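Local coordinates for protein Ribose/Galactose Isomerase (Vibrio parahaemolyticus, PDB 3ONO) that probably interconverts aldose and ketose sugar phosphates, as an isomerase of the LacAB/RpiB family, at residues A[35-40]-A[197-202]; A[44-49]-A[189-194]; A[67-72]-A[135-140]. All coordinates share one frame; numbering follows the deposited sequence. Where two conformers were deposited one is given.

Interaction 1 of 3, residues A[35-40]-A[197-202]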
loop_
_atom_site.group_PDB
_atom_site.type_symbol
_atom_site.label_atom_id
_atom_site.label_comp_id
_atom_site.label_asym_id
_atom_site.label_seq_id
_atom_site.Cartn_x
_atom_site.Cartn_y
_atom_site.Cartn_z
ATOM N N ASP A 35 -16.116 13.439 21.222
ATOM C CA ASP A 35 -17.294 12.728 21.711
ATOM C C ASP A 35 -17.712 11.683 20.674
ATOM O O ASP A 35 -18.162 12.034 19.585
ATOM C CB ASP A 35 -18.425 13.739 21.945
ATOM C CG ASP A 35 -19.556 13.186 22.792
ATOM O OD1 ASP A 35 -19.417 12.070 23.336
ATOM O OD2 ASP A 35 -20.586 13.888 22.927
ATOM N N VAL A 36 -17.564 10.405 21.008
ATOM C CA VAL A 36 -17.733 9.340 20.026
ATOM C C VAL A 36 -19.057 8.604 20.181
ATOM O O VAL A 36 -19.435 8.232 21.293
ATOM C CB VAL A 36 -16.573 8.341 20.146
ATOM C CG1 VAL A 36 -16.759 7.151 19.208
ATOM C CG2 VAL A 36 -15.228 9.052 19.908
ATOM N N PHE A 37 -19.758 8.405 19.063
ATOM C CA PHE A 37 -21.051 7.708 19.035
ATOM C C PHE A 37 -20.947 6.527 18.083
ATOM O O PHE A 37 -20.437 6.671 16.978
ATOM C CB PHE A 37 -22.154 8.640 18.517
ATOM C CG PHE A 37 -22.308 9.888 19.324
ATOM C CD1 PHE A 37 -23.291 9.984 20.297
ATOM C CD2 PHE A 37 -21.460 10.959 19.124
ATOM C CE1 PHE A 37 -23.423 11.137 21.053
ATOM C CE2 PHE A 37 -21.590 12.113 19.864
ATOM C CZ PHE A 37 -22.564 12.199 20.841
ATOM N N ASN A 38 -21.429 5.366 18.503
ATOM C CA ASN A 38 -21.319 4.165 17.682
ATOM C C ASN A 38 -22.737 3.863 17.257
ATOM O O ASN A 38 -23.491 3.259 18.019
ATOM C CB ASN A 38 -20.711 3.022 18.510
ATOM C CG ASN A 38 -20.382 1.786 17.688
ATOM O OD1 ASN A 38 -20.245 0.683 18.244
ATOM N ND2 ASN A 38 -20.210 1.956 16.378
ATOM N N VAL A 39 -23.116 4.328 16.062
ATOM C CA VAL A 39 -24.533 4.386 15.685
ATOM C C VAL A 39 -24.944 3.370 14.638
ATOM O O VAL A 39 -26.139 3.211 14.377
ATOM C CB VAL A 39 -24.938 5.782 15.162
ATOM C CG1 VAL A 39 -24.562 6.849 16.176
ATOM C CG2 VAL A 39 -24.261 6.055 13.815
ATOM N N GLY A 40 -23.964 2.722 14.011
ATOM C CA GLY A 40 -24.249 1.653 13.071
ATOM C C GLY A 40 -24.316 0.316 13.798
ATOM O O GLY A 40 -24.616 0.271 14.991
ATOM N N PHE A 197 -31.579 12.270 18.183
ATOM C CA PHE A 197 -32.542 13.096 18.900
ATOM C C PHE A 197 -31.906 13.985 19.969
ATOM O O PHE A 197 -32.414 15.072 20.270
ATOM C CB PHE A 197 -33.675 12.238 19.458
ATOM C CG PHE A 197 -34.628 11.757 18.402
ATOM C CD1 PHE A 197 -35.331 12.663 17.623
ATOM C CD2 PHE A 197 -34.817 10.406 18.179
ATOM C CE1 PHE A 197 -36.210 12.230 16.650
ATOM C CE2 PHE A 197 -35.684 9.966 17.206
ATOM C CZ PHE A 197 -36.389 10.884 16.438
ATOM N N ALA A 198 -30.793 13.534 20.525
ATOM C CA ALA A 198 -30.077 14.286 21.543
ATOM C C ALA A 198 -29.343 15.488 20.966
ATOM O O ALA A 198 -29.113 16.480 21.664
ATOM C CB ALA A 198 -29.095 13.379 22.268
ATOM N N HIS A 199 -28.954 15.402 19.695
ATOM C CA HIS A 199 -28.041 16.401 19.145
ATOM C C HIS A 199 -28.543 17.114 17.881
ATOM O O HIS A 199 -27.915 18.075 17.434
ATOM C CB HIS A 199 -26.662 15.778 18.914
ATOM C CG HIS A 199 -26.032 15.252 20.164
ATOM N ND1 HIS A 199 -25.482 16.078 21.120
ATOM C CD2 HIS A 199 -25.877 13.986 20.624
ATOM C CE1 HIS A 199 -24.997 15.344 22.108
ATOM N NE2 HIS A 199 -25.227 14.071 21.833
ATOM N N CYS A 200 -29.664 16.666 17.317
ATOM C CA CYS A 200 -30.203 17.303 16.114
ATOM C C CYS A 200 -30.448 18.796 16.331
ATOM O O CYS A 200 -31.057 19.182 17.322
ATOM C CB CYS A 200 -31.506 16.632 15.671
ATOM S SG CYS A 200 -32.366 17.454 14.312
ATOM N N GLN A 201 -29.983 19.625 15.400
ATOM C CA GLN A 201 -30.161 21.066 15.503
ATOM C C GLN A 201 -31.099 21.600 14.441
ATOM O O GLN A 201 -31.258 22.811 14.300
ATOM C CB GLN A 201 -28.828 21.787 15.360
ATOM C CG GLN A 201 -27.780 21.388 16.365
ATOM C CD GLN A 201 -26.687 22.428 16.459
ATOM O OE1 GLN A 201 -26.923 23.611 16.195
ATOM N NE2 GLN A 201 -25.480 22.001 16.835
ATOM N N VAL A 202 -31.710 20.699 13.681
ATOM C CA VAL A 202 -32.575 21.107 12.575
ATOM C C VAL A 202 -33.965 20.499 12.709
ATOM O O VAL A 202 -34.187 19.342 12.378
ATOM C CB VAL A 202 -31.969 20.681 11.227
ATOM C CG1 VAL A 202 -32.893 21.094 10.080
ATOM C CG2 VAL A 202 -30.581 21.271 11.075
#

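Interaction 2 of 3, residues A[44-49]-A[189-194]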
loop_
_atom_site.group_PDB
_atom_site.type_symbol
_atom_site.label_atom_id
_atom_site.label_comp_id
_atom_site.label_asym_id
_atom_site.label_seq_id
_atom_site.Cartn_x
_atom_site.Cartn_y
_atom_site.Cartn_z
ATOM N N GLU A 44 -22.893 -8.781 14.418
ATOM C CA GLU A 44 -23.635 -9.367 13.291
ATOM C C GLU A 44 -25.113 -9.578 13.586
ATOM O O GLU A 44 -25.924 -9.705 12.663
ATOM C CB GLU A 44 -22.998 -10.677 12.826
ATOM C CG GLU A 44 -21.788 -10.455 11.928
ATOM C CD GLU A 44 -21.054 -11.741 11.590
ATOM O OE1 GLU A 44 -21.247 -12.744 12.314
ATOM O OE2 GLU A 44 -20.282 -11.745 10.603
ATOM N N ASN A 45 -25.463 -9.599 14.867
ATOM C CA ASN A 45 -26.852 -9.830 15.265
ATOM C C ASN A 45 -27.664 -8.558 15.486
ATOM O O ASN A 45 -28.855 -8.623 15.773
ATOM C CB ASN A 45 -26.902 -10.698 16.522
ATOM C CG ASN A 45 -26.337 -12.085 16.287
ATOM O OD1 ASN A 45 -26.696 -12.758 15.316
ATOM N ND2 ASN A 45 -25.430 -12.514 17.165
ATOM N N ASP A 46 -27.016 -7.407 15.344
ATOM C CA ASP A 46 -27.658 -6.125 15.605
ATOM C C ASP A 46 -28.615 -5.728 14.480
ATOM O O ASP A 46 -28.629 -6.357 13.420
ATOM C CB ASP A 46 -26.577 -5.048 15.788
ATOM C CG ASP A 46 -27.133 -3.755 16.337
ATOM O OD1 ASP A 46 -28.208 -3.794 16.975
ATOM O OD2 ASP A 46 -26.498 -2.697 16.134
ATOM N N HIS A 47 -29.421 -4.692 14.730
ATOM C CA HIS A 47 -30.311 -4.109 13.723
ATOM C C HIS A 47 -29.574 -4.035 12.389
ATOM O O HIS A 47 -28.554 -3.366 12.298
ATOM C CB HIS A 47 -30.719 -2.712 14.170
ATOM C CG HIS A 47 -31.540 -1.957 13.168
ATOM N ND1 HIS A 47 -32.853 -2.267 12.888
ATOM C CD2 HIS A 47 -31.228 -0.896 12.387
ATOM C CE1 HIS A 47 -33.323 -1.416 11.991
ATOM N NE2 HIS A 47 -32.354 -0.580 11.664
ATOM N N HIS A 48 -30.095 -4.725 11.374
ATOM C CA HIS A 48 -29.349 -4.993 10.134
ATOM C C HIS A 48 -29.270 -3.765 9.219
ATOM O O HIS A 48 -30.285 -3.101 8.972
ATOM C CB HIS A 48 -30.004 -6.160 9.388
ATOM C CG HIS A 48 -29.198 -6.683 8.242
ATOM N ND1 HIS A 48 -29.298 -6.175 6.963
ATOM C CD2 HIS A 48 -28.296 -7.690 8.178
ATOM C CE1 HIS A 48 -28.474 -6.835 6.168
ATOM N NE2 HIS A 48 -27.859 -7.762 6.879
ATOM N N LEU A 49 -28.060 -3.490 8.721
ATOM C CA LEU A 49 -27.778 -2.359 7.841
ATOM C C LEU A 49 -26.894 -2.789 6.669
ATOM O O LEU A 49 -26.047 -3.687 6.808
ATOM C CB LEU A 49 -27.001 -1.297 8.616
ATOM C CG LEU A 49 -27.650 -0.652 9.836
ATOM C CD1 LEU A 49 -26.687 0.395 10.381
ATOM C CD2 LEU A 49 -28.983 -0.007 9.441
ATOM N N SER A 189 -32.436 1.984 14.642
ATOM C CA SER A 189 -31.802 1.451 15.852
ATOM C C SER A 189 -31.855 2.412 17.042
ATOM O O SER A 189 -31.910 3.627 16.865
ATOM C CB SER A 189 -30.338 1.066 15.588
ATOM O OG SER A 189 -29.489 2.165 15.873
ATOM N N THR A 190 -31.808 1.855 18.252
ATOM C CA THR A 190 -31.772 2.666 19.463
ATOM C C THR A 190 -30.520 3.537 19.532
ATOM O O THR A 190 -30.600 4.697 19.946
ATOM C CB THR A 190 -31.879 1.808 20.751
ATOM O OG1 THR A 190 -30.829 0.830 20.767
ATOM C CG2 THR A 190 -33.204 1.100 20.811
ATOM N N GLN A 191 -29.369 3.001 19.124
ATOM C CA GLN A 191 -28.134 3.796 19.190
ATOM C C GLN A 191 -28.169 4.962 18.185
ATOM O O GLN A 191 -27.655 6.042 18.465
ATOM C CB GLN A 191 -26.856 2.942 19.068
ATOM C CG GLN A 191 -26.672 2.233 17.744
ATOM C CD GLN A 191 -27.276 0.845 17.735
ATOM O OE1 GLN A 191 -28.222 0.561 18.476
ATOM N NE2 GLN A 191 -26.727 -0.036 16.899
ATOM N N PHE A 192 -28.799 4.770 17.030
ATOM C CA PHE A 192 -28.916 5.884 16.087
ATOM C C PHE A 192 -29.831 6.965 16.648
ATOM O O PHE A 192 -29.494 8.152 16.661
ATOM C CB PHE A 192 -29.460 5.434 14.728
ATOM C CG PHE A 192 -29.655 6.574 13.760
ATOM C CD1 PHE A 192 -28.603 6.990 12.950
ATOM C CD2 PHE A 192 -30.863 7.248 13.686
ATOM C CE1 PHE A 192 -28.760 8.043 12.072
ATOM C CE2 PHE A 192 -31.032 8.309 12.805
ATOM C CZ PHE A 192 -29.972 8.706 11.996
ATOM N N GLN A 193 -31.006 6.546 17.102
ATOM C CA GLN A 193 -31.998 7.496 17.592
ATOM C C GLN A 193 -31.471 8.287 18.791
ATOM O O GLN A 193 -31.708 9.491 18.903
ATOM C CB GLN A 193 -33.300 6.777 17.927
ATOM C CG GLN A 193 -34.018 6.261 16.687
ATOM C CD GLN A 193 -35.216 5.411 17.020
ATOM O OE1 GLN A 193 -35.818 5.564 18.083
ATOM N NE2 GLN A 193 -35.577 4.509 16.108
ATOM N N GLU A 194 -30.736 7.615 19.670
ATOM C CA GLU A 194 -30.234 8.269 20.867
ATOM C C GLU A 194 -29.283 9.404 20.506
ATOM O O GLU A 194 -29.334 10.481 21.099
ATOM C CB GLU A 194 -29.537 7.260 21.781
ATOM C CG GLU A 194 -29.155 7.832 23.137
ATOM C CD GLU A 194 -28.399 6.837 24.006
ATOM O OE1 GLU A 194 -28.363 5.637 23.648
ATOM O OE2 GLU A 194 -27.840 7.261 25.045
HETATM O O HOH W 1 -29.355 -2.012 18.574
#

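Interaction 3 of 3, residues A[67-72]-A[135-140]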
loop_
_atom_site.group_PDB
_atom_site.type_symbol
_atom_site.label_atom_id
_atom_site.label_comp_id
_atom_site.label_asym_id
_atom_site.label_seq_id
_atom_site.Cartn_x
_atom_site.Cartn_y
_atom_site.Cartn_z
ATOM N N VAL A 67 -23.883 15.403 14.406
ATOM C CA VAL A 67 -22.464 15.132 14.549
ATOM C C VAL A 67 -21.674 15.977 13.560
ATOM O O VAL A 67 -22.234 16.548 12.619
ATOM C CB VAL A 67 -22.103 13.636 14.359
ATOM C CG1 VAL A 67 -22.934 12.760 15.288
ATOM C CG2 VAL A 67 -22.264 13.225 12.905
ATOM N N ASP A 68 -20.363 16.037 13.790
ATOM C CA ASP A 68 -19.457 16.827 12.972
ATOM C C ASP A 68 -18.695 15.981 11.965
ATOM O O ASP A 68 -18.235 16.508 10.958
ATOM C CB ASP A 68 -18.447 17.560 13.856
ATOM C CG ASP A 68 -19.123 18.402 14.923
ATOM O OD1 ASP A 68 -19.950 19.254 14.536
ATOM O OD2 ASP A 68 -18.837 18.183 16.124
ATOM N N PHE A 69 -18.574 14.682 12.225
ATOM C CA PHE A 69 -17.704 13.828 11.414
ATOM C C PHE A 69 -18.219 12.398 11.469
ATOM O O PHE A 69 -18.733 11.951 12.498
ATOM C CB PHE A 69 -16.274 13.870 11.967
ATOM C CG PHE A 69 -15.209 13.529 10.943
ATOM C CD1 PHE A 69 -14.818 12.219 10.752
ATOM C CD2 PHE A 69 -14.617 14.523 10.175
ATOM C CE1 PHE A 69 -13.825 11.894 9.824
ATOM C CE2 PHE A 69 -13.621 14.212 9.230
ATOM C CZ PHE A 69 -13.233 12.890 9.055
ATOM N N VAL A 70 -18.076 11.684 10.361
ATOM C CA VAL A 70 -18.502 10.295 10.270
ATOM C C VAL A 70 -17.326 9.378 9.936
ATOM O O VAL A 70 -16.567 9.648 9.015
ATOM C CB VAL A 70 -19.601 10.145 9.191
ATOM C CG1 VAL A 70 -19.806 8.667 8.806
ATOM C CG2 VAL A 70 -20.902 10.801 9.690
ATOM N N VAL A 71 -17.183 8.295 10.692
ATOM C CA VAL A 71 -16.232 7.244 10.349
ATOM C C VAL A 71 -17.067 6.061 9.881
ATOM O O VAL A 71 -17.965 5.622 10.585
ATOM C CB VAL A 71 -15.378 6.829 11.538
ATOM C CG1 VAL A 71 -14.524 5.592 11.162
ATOM C CG2 VAL A 71 -14.451 7.977 11.966
ATOM N N THR A 72 -16.794 5.563 8.685
ATOM C CA THR A 72 -17.580 4.451 8.174
ATOM C C THR A 72 -16.663 3.555 7.353
ATOM O O THR A 72 -15.440 3.696 7.417
ATOM C CB THR A 72 -18.799 4.966 7.355
ATOM O OG1 THR A 72 -19.697 3.883 7.077
ATOM C CG2 THR A 72 -18.356 5.640 6.052
ATOM N N LYS A 135 -4.160 10.228 13.125
ATOM C CA LYS A 135 -3.919 11.315 12.183
ATOM C C LYS A 135 -5.210 12.060 11.788
ATOM O O LYS A 135 -5.182 13.264 11.514
ATOM C CB LYS A 135 -3.181 10.805 10.947
ATOM C CG LYS A 135 -1.825 10.151 11.233
ATOM C CD LYS A 135 -0.980 10.971 12.183
ATOM C CE LYS A 135 0.356 10.227 12.441
ATOM N NZ LYS A 135 1.069 10.724 13.634
ATOM N N ALA A 136 -6.345 11.362 11.761
ATOM C CA ALA A 136 -7.619 12.020 11.405
ATOM C C ALA A 136 -8.070 13.051 12.426
ATOM O O ALA A 136 -8.693 14.055 12.072
ATOM C CB ALA A 136 -8.738 10.997 11.206
ATOM N N PHE A 137 -7.755 12.808 13.693
ATOM C CA PHE A 137 -8.426 13.539 14.767
ATOM C C PHE A 137 -7.472 14.348 15.651
ATOM O O PHE A 137 -7.871 14.883 16.689
ATOM C CB PHE A 137 -9.284 12.567 15.581
ATOM C CG PHE A 137 -10.329 11.859 14.748
ATOM C CD1 PHE A 137 -11.189 12.582 13.951
ATOM C CD2 PHE A 137 -10.402 10.474 14.727
ATOM C CE1 PHE A 137 -12.148 11.948 13.166
ATOM C CE2 PHE A 137 -11.329 9.824 13.945
ATOM C CZ PHE A 137 -12.225 10.568 13.160
ATOM N N THR A 138 -6.219 14.444 15.215
ATOM C CA THR A 138 -5.228 15.288 15.870
ATOM C C THR A 138 -4.987 16.515 14.993
ATOM O O THR A 138 -4.907 16.411 13.772
ATOM C CB THR A 138 -3.878 14.548 16.041
ATOM O OG1 THR A 138 -4.074 13.317 16.751
ATOM C CG2 THR A 138 -2.877 15.403 16.802
ATOM N N GLY A 139 -4.878 17.684 15.608
ATOM C CA GLY A 139 -4.451 18.861 14.874
ATOM C C GLY A 139 -5.563 19.611 14.163
ATOM O O GLY A 139 -6.747 19.357 14.382
ATOM N N LYS A 140 -5.173 20.543 13.299
ATOM C CA LYS A 140 -6.144 21.372 12.602
ATOM C C LYS A 140 -6.482 20.829 11.223
ATOM O O LYS A 140 -5.776 19.970 10.679
ATOM C CB LYS A 140 -5.658 22.818 12.491
ATOM C CG LYS A 140 -5.524 23.523 13.826
ATOM C CD LYS A 140 -5.208 24.997 13.646
ATOM C CE LYS A 140 -4.494 25.547 14.871
ATOM N NZ LYS A 140 -3.192 24.854 15.100
#

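Interaction 1 of 3, residues A[35-40]-A[197-202]
A single aromatic pair at the surface, Phe-37 against His-199, joins 35-38, an edge strand of the parallel sheet as it stands in this chain, to the last turn of helix 190-199. It is a small contact, burying 84 Å² in all, and it shows how two backbones that stay well apart can still be bridged by a pair of rings: the CA atoms of Phe-37 and His-199 are 11.2 Å from each other. Both residues extend their CB atoms toward the opposite segment. In both, CG lies anti to the carbonyl carbon (chi1 -58° for Phe-37 and -60° for His-199), which sends each ring out into the gap from its own side.

The outer end of the phenyl ring does the touching. CZ of Phe-37 comes within 3.4 Å of NE2 of His-199, while CE1 of Phe-37 lies 3.5 Å from that same nitrogen. CD2 of His-199 follows at 3.8 Å from Phe-37 CZ, so the imidazole meets the phenyl ring with its NE2-CD2 side. The planes are inclined at 75° and the centroids stand 5.1 Å apart, an oblique aromatic pair without a hydrogen bond between the segments. Asp-35, on the same strand and modelled in two conformers, lies near the imidazole without touching it.

Strand 35-38 is hydrogen-bonded along its backbone to strand 5-8, and Lys-5 of that strand touches both Phe-37 and His-199. Val-36 packs instead on helix 18-31, whereas Cys-200, just past the histidine, leans on Ala-206 of helix 203-212.

Interaction 2 of 3, residues A[44-49]-A[189-194]
Asp-46 and Gln-191 reach for each other from opposite directions, and their flat ends meet almost in one plane, the carboxylate and the amide being only 13° apart. NE2 of Gln-191 donates to OD2 of Asp-46 at 2.8 Å, with an N-H...O angle of 137°, bent although the acceptor lies close to the amide plane. The carboxylate receives this bond on the syn lone pair of OD2. A water closes the other side of the pair, donating to OD1 of Asp-46 at 2.7 Å and to OE1 of Gln-191 at 2.8 Å, so both ends of the amide are tied to the same carboxylate, one directly and one through solvent.

The glutamine gets there by a folded route. Its CG sits between the backbone N and the carbonyl carbon (chi1 64°), and a further bend at chi2 brings the amide round to the aspartate. Each partner has another tie: Gln-191 NE2 also donates to the carbonyl O of Gly-40, and Asp-46 OD2 also accepts from the backbone N of Thr-42. These bonds should hold both groups against rotation.

Beside this polar pair, the imidazole of His-47 turns one face to Ser-189, whose backbone N lies over it near the rim. CD2 of His-47 is 3.9 Å from CB of Ser-189. The ring is steadied at NE2 by a hydrogen bond to the carbonyl O of Thr-185.

Ser-189 is the N-cap of helix 190-199: its OG accepts from Phe-192 N at 2.9 Å. The arrangement is thus a capped helix N-terminus, its first turn fastened by a side-chain amide to the loop that leads from strand 35-38 to helix 51-63.

Interaction 3 of 3, residues A[67-72]-A[135-140]
An offset edge-to-face pair of phenylalanines, Phe-69 and Phe-137, joins strand 69-74 to the end of helix 125-136 in the alpha-beta-alpha sandwich of this isomerase. Phe-69 and Val-71 belong to that strand, which is central in the sheet; Phe-137 lies where the chain leaves the helix. Two residues apart on the strand, Phe-69 and Val-71 both direct their CB atoms toward the opposite segment, while Val-70 between them faces away, onto Leu-62 of helix 51-63.

Phe-137 supplies the edge and Phe-69 the face. The planes are 86° apart, close to perpendicular, with centroids separated by 5.3 Å, and the approach is offset: the Phe-137 edge lies over the CD1-CE1 side of the Phe-69 ring. CE1 of Phe-137 is 3.6 Å from CD1 of Phe-69 and 3.7 Å from CE1 of Phe-69. The first torsion of Phe-69 (chi1 -156°, CG anti to the backbone N) carries its ring toward Phe-137.

All three residues that touch are buried, and the contact is wholly apolar. Met-4 also touches both phenylalanine rings, and Phe-137 packs besides on Ile-6 of the adjoining strand 5-8 and on Leu-25 and Ala-29 of helix 18-31. The ring at the end of helix 125-136 is therefore wedged between the sheet and a second helix. Its own neighbour covers one face, CB of Ala-136 standing 3.7 Å above the ring centre. At the leading end of the same ring, CG2 of Val-71 meets CZ of Phe-137 in the ring plane, 3.6 Å away.

In the fold
The three contacts are nested along the chain: interaction 3 lies inside the loop closed by interaction 2, which lies inside that closed by interaction 1. Interactions 1 and 2 share helix 190-199, holding its end and its start respectively, with centres 13 Å apart. They touch directly, in part by packing, Asn-38 O lying 3.4 Å from Gln-191 CG. Interactions 1 and 3 reach different strands of one sheet; their centres are 15 Å apart and their nearest atoms about 4 Å. Interactions 2 and 3 are the most separate, centres 22 Å apart. Interactions 1 and 3 tie the sheet to helix ends, whereas interaction 2 ties a loop to a helix start.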